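Local coordinates for protein AA9 family lytic polysaccharide monooxygenase B (PDB 5NNS) that cleaves crystalline and amorphous polysaccharides oxidatively at their glycosidic bonds, using an active-site copper ion and giving C1-oxidised products, at residues V115-T123 against I204-E212; W75-V85 against T123-A131. All coordinates share one frame; numbering follows the deposited sequence.

In the fold
Both contacts tie loops to the same edge of the mixed six-stranded sheet of this AA9 enzyme, and their centres lie 15 Å apart. Along the chain their segments alternate: 75-85, then 115-123 running into 123-131, which share Thr123, and finally 204-212. Strands 106-116 and 123-124, neighbours in that sheet, carry the middle segments, and helix 125-131 follows at once. Contact 2 is buried and holds a copper ligand; contact 1 is partly buried, farther out, and carries residues that bind the glucan chain. They touch where Trp124 NE1 probably donates to Leu119 O and where Ile206 packs on Ile82, consistent with the glucan-binding loop being positioned relative to the copper-bearing loop.

Contact 1: V115-T123 against I204-E212. With NAG (2-acetamido-2-deoxy-beta-D-glucopyranose), chain C.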
loop_
_atom_site.group_PDB
_atom_site.type_symbol
_atom_site.label_atom_id
_atom_site.label_comp_id
_atom_site.label_asym_id
_atom_site.label_seq_id
_atom_site.Cartn_x
_atom_site.Cartn_y
_atom_site.Cartn_z
ATOM N N VAL A 115 -7.961 12.809 -9.675
ATOM C CA VAL A 115 -9.018 12.357 -10.583
ATOM C C VAL A 115 -9.488 13.506 -11.475
ATOM O O VAL A 115 -9.702 13.318 -12.669
ATOM C CB VAL A 115 -10.203 11.736 -9.803
ATOM C CG1 VAL A 115 -11.389 11.441 -10.724
ATOM C CG2 VAL A 115 -9.738 10.467 -9.092
ATOM N N SER A 116 -9.667 14.683 -10.885
ATOM C CA SER A 116 -10.008 15.894 -11.636
ATOM C C SER A 116 -9.760 17.118 -10.775
ATOM O O SER A 116 -9.515 17.007 -9.568
ATOM C CB SER A 116 -11.471 15.880 -12.094
ATOM O OG SER A 116 -12.337 16.310 -11.055
ATOM N N GLY A 117 -9.847 18.286 -11.401
ATOM C CA GLY A 117 -9.626 19.546 -10.709
ATOM C C GLY A 117 -8.151 19.819 -10.509
ATOM O O GLY A 117 -7.287 19.211 -11.149
ATOM N N THR A 118 -7.874 20.752 -9.610
ATOM C CA THR A 118 -6.521 21.194 -9.352
ATOM C C THR A 118 -5.986 20.488 -8.127
ATOM O O THR A 118 -6.752 19.883 -7.371
ATOM C CB THR A 118 -6.473 22.705 -9.104
ATOM O OG1 THR A 118 -7.275 23.018 -7.962
ATOM C CG2 THR A 118 -6.991 23.469 -10.319
ATOM N N LEU A 119 -4.678 20.590 -7.915
ATOM C CA LEU A 119 -4.039 19.970 -6.750
ATOM C C LEU A 119 -4.739 20.360 -5.442
ATOM O O LEU A 119 -4.936 19.519 -4.565
ATOM C CB LEU A 119 -2.556 20.360 -6.665
ATOM C CG LEU A 119 -1.588 19.937 -7.775
ATOM C CD1 LEU A 119 -0.223 20.561 -7.513
ATOM C CD2 LEU A 119 -1.465 18.422 -7.877
ATOM N N THR A 120 -5.129 21.633 -5.337
ATOM C CA THR A 120 -5.663 22.204 -4.091
ATOM C C THR A 120 -7.189 22.196 -3.916
ATOM O O THR A 120 -7.666 22.318 -2.779
ATOM C CB THR A 120 -5.194 23.656 -3.934
ATOM O OG1 THR A 120 -5.611 24.416 -5.078
ATOM C CG2 THR A 120 -3.688 23.706 -3.802
ATOM N N SER A 121 -7.937 22.072 -5.019
ATOM C CA SER A 121 -9.410 22.035 -4.982
ATOM C C SER A 121 -10.041 20.829 -5.707
ATOM O O SER A 121 -11.268 20.762 -5.831
ATOM C CB SER A 121 -9.976 23.328 -5.580
ATOM O OG SER A 121 -10.016 23.260 -6.994
ATOM N N GLY A 122 -9.229 19.859 -6.118
ATOM C CA GLY A 122 -9.694 18.737 -6.941
ATOM C C GLY A 122 -10.134 17.520 -6.145
ATOM O O GLY A 122 -10.220 17.553 -4.918
ATOM N N THR A 123 -10.423 16.443 -6.866
ATOM C CA THR A 123 -10.804 15.174 -6.271
ATOM C C THR A 123 -9.617 14.221 -6.346
ATOM O O THR A 123 -9.099 13.953 -7.434
ATOM C CB THR A 123 -12.002 14.558 -7.015
ATOM O OG1 THR A 123 -13.116 15.446 -6.919
ATOM C CG2 THR A 123 -12.386 13.198 -6.423
ATOM N N ILE A 204 6.620 18.079 -3.241
ATOM C CA ILE A 204 5.631 18.943 -3.873
ATOM C C ILE A 204 5.075 19.923 -2.857
ATOM O O ILE A 204 4.863 19.581 -1.696
ATOM C CB ILE A 204 4.495 18.104 -4.521
ATOM C CG1 ILE A 204 3.543 18.992 -5.338
ATOM C CG2 ILE A 204 3.717 17.300 -3.485
ATOM C CD1 ILE A 204 2.722 18.216 -6.343
ATOM N N ASP A 205 4.877 21.154 -3.304
ATOM C CA ASP A 205 4.185 22.171 -2.539
ATOM C C ASP A 205 2.958 22.490 -3.368
ATOM O O ASP A 205 3.041 23.246 -4.332
ATOM C CB ASP A 205 5.086 23.402 -2.363
ATOM C CG ASP A 205 4.373 24.589 -1.705
ATOM O OD1 ASP A 205 3.316 24.415 -1.055
ATOM O OD2 ASP A 205 4.900 25.712 -1.835
ATOM N N ILE A 206 1.828 21.891 -2.998
ATOM C CA ILE A 206 0.566 22.082 -3.738
ATOM C C ILE A 206 0.075 23.540 -3.719
ATOM O O ILE A 206 -0.564 23.991 -4.671
ATOM C CB ILE A 206 -0.564 21.120 -3.263
ATOM C CG1 ILE A 206 -0.999 21.405 -1.813
ATOM C CG2 ILE A 206 -0.130 19.664 -3.422
ATOM C CD1 ILE A 206 -2.169 20.559 -1.358
ATOM N N TYR A 207 0.418 24.270 -2.655
ATOM C CA TYR A 207 -0.051 25.654 -2.444
ATOM C C TYR A 207 0.611 26.709 -3.344
ATOM O O TYR A 207 0.055 27.785 -3.523
ATOM C CB TYR A 207 0.076 26.032 -0.963
ATOM C CG TYR A 207 -0.552 24.975 -0.091
ATOM C CD1 TYR A 207 -1.924 24.711 -0.170
ATOM C CD2 TYR A 207 0.224 24.186 0.766
ATOM C CE1 TYR A 207 -2.509 23.709 0.599
ATOM C CE2 TYR A 207 -0.356 23.189 1.538
ATOM C CZ TYR A 207 -1.724 22.957 1.447
ATOM O OH TYR A 207 -2.336 21.983 2.183
ATOM N N SER A 208 1.779 26.399 -3.907
ATOM C CA SER A 208 2.381 27.218 -4.969
ATOM C C SER A 208 2.043 26.716 -6.384
ATOM O O SER A 208 2.670 27.141 -7.342
ATOM C CB SER A 208 3.897 27.260 -4.784
ATOM O OG SER A 208 4.227 27.766 -3.503
ATOM N N HIS A 209 1.067 25.815 -6.512
ATOM C CA HIS A 209 0.676 25.221 -7.796
ATOM C C HIS A 209 -0.830 24.967 -7.792
ATOM O O HIS A 209 -1.297 23.900 -8.211
ATOM C CB HIS A 209 1.431 23.906 -8.044
ATOM C CG HIS A 209 2.903 24.078 -8.221
ATOM N ND1 HIS A 209 3.799 23.955 -7.181
ATOM C CD2 HIS A 209 3.636 24.392 -9.314
ATOM C CE1 HIS A 209 5.022 24.175 -7.630
ATOM N NE2 HIS A 209 4.951 24.438 -8.922
ATOM N N GLU A 210 -1.588 25.971 -7.349
ATOM C CA GLU A 210 -3.016 25.811 -7.076
ATOM C C GLU A 210 -3.905 25.728 -8.318
ATOM O O GLU A 210 -5.080 25.374 -8.200
ATOM C CB GLU A 210 -3.521 26.935 -6.160
ATOM C CG GLU A 210 -2.775 27.046 -4.835
ATOM C CD GLU A 210 -3.650 27.502 -3.670
ATOM O OE1 GLU A 210 -4.524 28.376 -3.867
ATOM O OE2 GLU A 210 -3.449 26.996 -2.540
ATOM N N THR A 211 -3.359 26.070 -9.486
ATOM C CA THR A 211 -4.032 25.877 -10.775
ATOM C C THR A 211 -3.548 24.636 -11.542
ATOM O O THR A 211 -4.079 24.340 -12.613
ATOM C CB THR A 211 -3.862 27.115 -11.690
ATOM O OG1 THR A 211 -2.511 27.202 -12.165
ATOM C CG2 THR A 211 -4.233 28.398 -10.940
ATOM N N GLU A 212 -2.551 23.923 -11.005
ATOM C CA GLU A 212 -2.028 22.703 -11.631
ATOM C C GLU A 212 -3.053 21.563 -11.590
ATOM O O GLU A 212 -3.606 21.263 -10.542
ATOM C CB GLU A 212 -0.744 22.254 -10.935
ATOM C CG GLU A 212 -0.080 21.023 -11.556
ATOM C CD GLU A 212 1.251 20.668 -10.910
ATOM O OE1 GLU A 212 1.995 21.591 -10.508
ATOM O OE2 GLU A 212 1.558 19.459 -10.810
HETATM C C1 NAG C . 2.988 18.551 -14.118
HETATM C C2 NAG C . 4.097 17.818 -13.353
HETATM C C3 NAG C . 5.445 18.506 -13.495
HETATM C C4 NAG C . 5.802 18.667 -14.965
HETATM C C5 NAG C . 4.711 19.491 -15.651
HETATM C C6 NAG C . 5.007 19.586 -17.146
HETATM C C7 NAG C . 3.541 16.639 -11.262
HETATM C C8 NAG C . 3.276 16.784 -9.792
HETATM N N2 NAG C . 3.812 17.764 -11.926
HETATM O O3 NAG C . 6.434 17.737 -12.808
HETATM O O4 NAG C . 7.078 19.308 -15.118
HETATM O O5 NAG C . 3.415 18.901 -15.452
HETATM O O6 NAG C . 3.941 20.267 -17.814
HETATM O O7 NAG C . 3.498 15.547 -11.803
#
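A single backbone oxygen, Glu212 O, receives two approaches from segment 115-123: Leu119 N donates a hydrogen bond of 2.9 Å to it, nearly in line with the carbonyl, and Thr118 CA makes a CA-H...O contact at 3.1 Å. How two irregular loops can be joined without any strand pairing is illustrated well here. A second carbonyl, Glu210 O, takes a weak hydrogen bond of 3.3 Å from Thr120 OG1, and Thr118 CB also lies against it. Thr120 CG2 meanwhile lies against the bent Glu210 side chain, which passes it at about a right angle.

Leu119 supplies the apolar centre. With CG beside the backbone N (chi1 -63°) and the chain then extended, its CD1 touches both His209 CB, at 3.8 Å, and the carboxylate carbon of Glu212, and also meets Ile204 CD1; its CB packs on Ile206 CB. The Glu212 chain, extended beyond CG, crosses Leu119 obliquely and carries its carboxylate past the methyl to the glycan, where Glu212 OE2 lies 3.0 Å from NAG N2. Cut back to an alanine here, the side chain would no longer reach the sugar, and the acetamide is likely to lose its carboxylate neighbour while Leu119 CD1 loses cover on that side. Beside Thr120 CG2, Ile206 CG1 sits over the centre of one face of the Tyr207 ring, whose hydroxyl is hydrogen-bonded to His159 O. Asp205, Tyr207 and Glu210 bind the glucan chain. Backbone carbonyls and Leu119 hold their loop, while Thr120 also braces Glu210 and touches Tyr207; this chemistry is consistent with the contact helping to place the latter two side chains for the polysaccharide.

Contact 2: W75-V85 against T123-A131; sequences WNQWPHTIGPV and TWGMGQLVA. With CU (copper (II) ion), chain E.
Leu129 CD1 sits over one face of Trp75, 3.7 Å from the centroid of its six-membered ring and close to the ring normal, a plain CH-pi contact. Trp78, by contrast, is met at its edge, where Met126 SD and Val130 CG2 lie in the ring plane, while Pro79 CD and His80 CD2 occupy one face. Trp124 has Ile82 CG2 and Gly83 N over one face, the methyl 3.9 Å from the centroid of the five-membered ring, and a water in plane at its edge; its NE1 is hydrogen-bonded to Leu119 O, outside the two segments.

Met126 shows how a thioether can serve an indole at its rim. With CG anti to the backbone N (chi1 -162°), the extended chain carries SD to Trp78 NE1, and the bend at chi3 then turns CE toward Gly83 and Pro84 O. The resulting N-H...S bond is weak at 3.3 Å but fairly straight, 167°, and is at the same time an edge-on Met-aromatic contact. Met126 N also donates weakly to Gly83 O, and Met126 CE would stand only 3.2 Å from a side-chain carbon at Gly83, a position whose backbone angles in any case favour glycine. Farther along, Val85 CG2 packs 3.9 Å from Leu129 CD1. The same water bridges the segments, donating to Thr81 O and accepting from Trp124 N, the latter at 2.9 Å; Trp124 holds the N-cap position of helix 125-131.

Within the 75-85 loop, His80 NE2 binds copper at 2.1 Å, together with His1; Tyr167 completes the site, probably as a ligand, as in relatives, and meets Trp78 edge to face. The helix thus packs beneath the second histidine of the histidine brace, the copper site that defines lytic polysaccharide monooxygenases.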
loop_
_atom_site.group_PDB
_atom_site.type_symbol
_atom_site.label_atom_id
_atom_site.label_comp_id
_atom_site.label_asym_id
_atom_site.label_seq_id
_atom_site.Cartn_x
_atom_site.Cartn_y
_atom_site.Cartn_z
ATOM N N TRP A 75 -9.534 1.460 6.756
ATOM C CA TRP A 75 -8.769 2.393 7.585
ATOM C C TRP A 75 -9.571 2.839 8.806
ATOM O O TRP A 75 -10.775 2.571 8.922
ATOM C CB TRP A 75 -8.359 3.631 6.773
ATOM C CG TRP A 75 -7.125 3.458 5.945
ATOM C CD1 TRP A 75 -5.876 3.945 6.220
ATOM C CD2 TRP A 75 -7.021 2.771 4.693
ATOM N NE1 TRP A 75 -5.001 3.597 5.221
ATOM C CE2 TRP A 75 -5.675 2.874 4.271
ATOM C CE3 TRP A 75 -7.932 2.077 3.890
ATOM C CZ2 TRP A 75 -5.218 2.305 3.077
ATOM C CZ3 TRP A 75 -7.474 1.505 2.696
ATOM C CH2 TRP A 75 -6.131 1.630 2.305
ATOM N N ASN A 76 -8.876 3.523 9.713
ATOM C CA ASN A 76 -9.511 4.395 10.700
ATOM C C ASN A 76 -10.283 5.516 9.989
ATOM O O ASN A 76 -10.238 5.636 8.760
ATOM C CB ASN A 76 -8.457 5.005 11.635
ATOM C CG ASN A 76 -7.371 5.770 10.885
ATOM O OD1 ASN A 76 -6.728 5.226 9.983
ATOM N ND2 ASN A 76 -7.152 7.022 11.263
ATOM N N GLN A 77 -10.986 6.340 10.756
ATOM C CA GLN A 77 -11.594 7.558 10.193
ATOM C C GLN A 77 -10.481 8.497 9.726
ATOM O O GLN A 77 -9.975 9.321 10.495
ATOM C CB GLN A 77 -12.517 8.225 11.199
ATOM C CG GLN A 77 -13.777 7.404 11.435
ATOM C CD GLN A 77 -14.690 7.989 12.482
ATOM O OE1 GLN A 77 -14.310 8.891 13.231
ATOM N NE2 GLN A 77 -15.912 7.477 12.541
ATOM N N TRP A 78 -10.104 8.323 8.457
ATOM C CA TRP A 78 -8.886 8.889 7.897
ATOM C C TRP A 78 -9.020 10.409 7.772
ATOM O O TRP A 78 -9.993 10.890 7.168
ATOM C CB TRP A 78 -8.578 8.244 6.543
ATOM C CG TRP A 78 -7.284 8.677 5.952
ATOM C CD1 TRP A 78 -7.116 9.449 4.856
ATOM C CD2 TRP A 78 -5.975 8.365 6.434
ATOM N NE1 TRP A 78 -5.777 9.661 4.624
ATOM C CE2 TRP A 78 -5.055 9.001 5.581
ATOM C CE3 TRP A 78 -5.492 7.628 7.518
ATOM C CZ2 TRP A 78 -3.669 8.909 5.766
ATOM C CZ3 TRP A 78 -4.121 7.535 7.698
ATOM C CH2 TRP A 78 -3.227 8.178 6.831
ATOM N N PRO A 79 -8.072 11.166 8.366
ATOM C CA PRO A 79 -8.193 12.637 8.415
ATOM C C PRO A 79 -7.682 13.426 7.203
ATOM O O PRO A 79 -7.928 14.627 7.134
ATOM C CB PRO A 79 -7.369 13.005 9.649
ATOM C CG PRO A 79 -6.314 11.949 9.696
ATOM C CD PRO A 79 -6.959 10.689 9.210
ATOM N N HIS A 80 -6.984 12.785 6.269
ATOM C CA HIS A 80 -6.383 13.504 5.149
ATOM C C HIS A 80 -7.081 13.194 3.835
ATOM O O HIS A 80 -7.583 12.092 3.630
ATOM C CB HIS A 80 -4.895 13.209 5.097
ATOM C CG HIS A 80 -4.199 13.527 6.377
ATOM N ND1 HIS A 80 -4.319 14.752 6.998
ATOM C CD2 HIS A 80 -3.416 12.772 7.181
ATOM C CE1 HIS A 80 -3.616 14.743 8.118
ATOM N NE2 HIS A 80 -3.066 13.553 8.256
ATOM N N THR A 81 -7.145 14.194 2.964
ATOM C CA THR A 81 -7.921 14.104 1.732
ATOM C C THR A 81 -7.133 14.372 0.442
ATOM O O THR A 81 -7.678 14.176 -0.641
ATOM C CB THR A 81 -9.108 15.073 1.811
ATOM O OG1 THR A 81 -8.638 16.374 2.189
ATOM C CG2 THR A 81 -10.099 14.584 2.841
ATOM N N ILE A 82 -5.867 14.773 0.547
ATOM C CA ILE A 82 -5.078 15.188 -0.618
ATOM C C ILE A 82 -3.872 14.262 -0.824
ATOM O O ILE A 82 -2.939 14.249 -0.022
ATOM C CB ILE A 82 -4.603 16.649 -0.476
ATOM C CG1 ILE A 82 -5.805 17.594 -0.332
ATOM C CG2 ILE A 82 -3.747 17.062 -1.668
ATOM C CD1 ILE A 82 -5.466 18.930 0.310
ATOM N N GLY A 83 -3.924 13.487 -1.903
ATOM C CA GLY A 83 -2.821 12.640 -2.353
ATOM C C GLY A 83 -3.320 11.328 -2.951
ATOM O O GLY A 83 -4.516 11.033 -2.881
ATOM N N PRO A 84 -2.413 10.542 -3.560
ATOM C CA PRO A 84 -2.825 9.301 -4.202
ATOM C C PRO A 84 -2.993 8.139 -3.232
ATOM O O PRO A 84 -2.443 8.165 -2.132
ATOM C CB PRO A 84 -1.664 9.006 -5.157
ATOM C CG PRO A 84 -0.479 9.583 -4.471
ATOM C CD PRO A 84 -0.997 10.850 -3.851
ATOM N N VAL A 85 -3.766 7.140 -3.664
ATOM C CA VAL A 85 -3.812 5.815 -3.037
ATOM C C VAL A 85 -3.113 4.858 -3.986
ATOM O O VAL A 85 -3.329 4.937 -5.192
ATOM C CB VAL A 85 -5.261 5.313 -2.843
ATOM C CG1 VAL A 85 -5.273 3.928 -2.196
ATOM C CG2 VAL A 85 -6.082 6.318 -2.034
ATOM N N THR A 123 -10.423 16.443 -6.866
ATOM C CA THR A 123 -10.804 15.174 -6.271
ATOM C C THR A 123 -9.617 14.221 -6.346
ATOM O O THR A 123 -9.099 13.953 -7.434
ATOM C CB THR A 123 -12.002 14.558 -7.015
ATOM O OG1 THR A 123 -13.116 15.446 -6.919
ATOM C CG2 THR A 123 -12.386 13.198 -6.423
ATOM N N TRP A 124 -9.212 13.717 -5.184
ATOM C CA TRP A 124 -8.119 12.757 -5.060
ATOM C C TRP A 124 -8.633 11.381 -4.643
ATOM O O TRP A 124 -9.686 11.263 -4.012
ATOM C CB TRP A 124 -7.116 13.239 -4.010
ATOM C CG TRP A 124 -6.341 14.477 -4.367
ATOM C CD1 TRP A 124 -6.691 15.770 -4.107
ATOM C CD2 TRP A 124 -5.069 14.529 -5.011
ATOM N NE1 TRP A 124 -5.714 16.631 -4.564
ATOM C CE2 TRP A 124 -4.709 15.894 -5.126
ATOM C CE3 TRP A 124 -4.200 13.558 -5.514
ATOM C CZ2 TRP A 124 -3.518 16.304 -5.712
ATOM C CZ3 TRP A 124 -3.015 13.968 -6.111
ATOM C CH2 TRP A 124 -2.686 15.331 -6.203
ATOM N N GLY A 125 -7.871 10.344 -4.986
ATOM C CA GLY A 125 -8.128 8.983 -4.506
ATOM C C GLY A 125 -8.296 8.891 -2.996
ATOM O O GLY A 125 -9.151 8.157 -2.500
ATOM N N MET A 126 -7.489 9.654 -2.264
ATOM C CA MET A 126 -7.549 9.661 -0.801
ATOM C C MET A 126 -8.874 10.213 -0.287
ATOM O O MET A 126 -9.400 9.717 0.712
ATOM C CB MET A 126 -6.389 10.466 -0.218
ATOM C CG MET A 126 -6.109 10.179 1.246
ATOM S SD MET A 126 -4.677 11.101 1.840
ATOM C CE MET A 126 -3.375 10.354 0.871
ATOM N N GLY A 127 -9.395 11.241 -0.963
ATOM C CA GLY A 127 -10.750 11.737 -0.721
ATOM C C GLY A 127 -11.831 10.719 -1.041
ATOM O O GLY A 127 -12.841 10.649 -0.345
ATOM N N GLN A 128 -11.617 9.933 -2.093
ATOM C CA GLN A 128 -12.538 8.846 -2.446
ATOM C C GLN A 128 -12.518 7.719 -1.404
ATOM O O GLN A 128 -13.560 7.168 -1.074
ATOM C CB GLN A 128 -12.227 8.291 -3.844
ATOM C CG GLN A 128 -12.567 9.248 -4.975
ATOM C CD GLN A 128 -12.158 8.719 -6.340
ATOM O OE1 GLN A 128 -11.151 8.021 -6.473
ATOM N NE2 GLN A 128 -12.933 9.059 -7.365
ATOM N N LEU A 129 -11.325 7.388 -0.907
ATOM C CA LEU A 129 -11.148 6.396 0.156
ATOM C C LEU A 129 -11.951 6.770 1.414
ATOM O O LEU A 129 -12.701 5.950 1.939
ATOM C CB LEU A 129 -9.658 6.260 0.493
ATOM C CG LEU A 129 -9.179 5.217 1.513
ATOM C CD1 LEU A 129 -7.778 4.778 1.139
ATOM C CD2 LEU A 129 -9.199 5.724 2.951
ATOM N N VAL A 130 -11.810 8.016 1.858
ATOM C CA VAL A 130 -12.546 8.526 3.029
ATOM C C VAL A 130 -14.057 8.403 2.793
ATOM O O VAL A 130 -14.782 7.893 3.650
ATOM C CB VAL A 130 -12.161 9.993 3.351
ATOM C CG1 VAL A 130 -13.067 10.589 4.422
ATOM C CG2 VAL A 130 -10.701 10.098 3.784
ATOM N N ALA A 131 -14.508 8.851 1.619
ATOM C CA ALA A 131 -15.933 8.839 1.246
ATOM C C ALA A 131 -16.539 7.446 1.134
ATOM O O ALA A 131 -17.743 7.286 1.324
ATOM C CB ALA A 131 -16.139 9.589 -0.057
HETATM CU CU CU E . -1.894 12.522 9.696
HETATM O O HOH W 1 -9.885 14.444 -2.474
#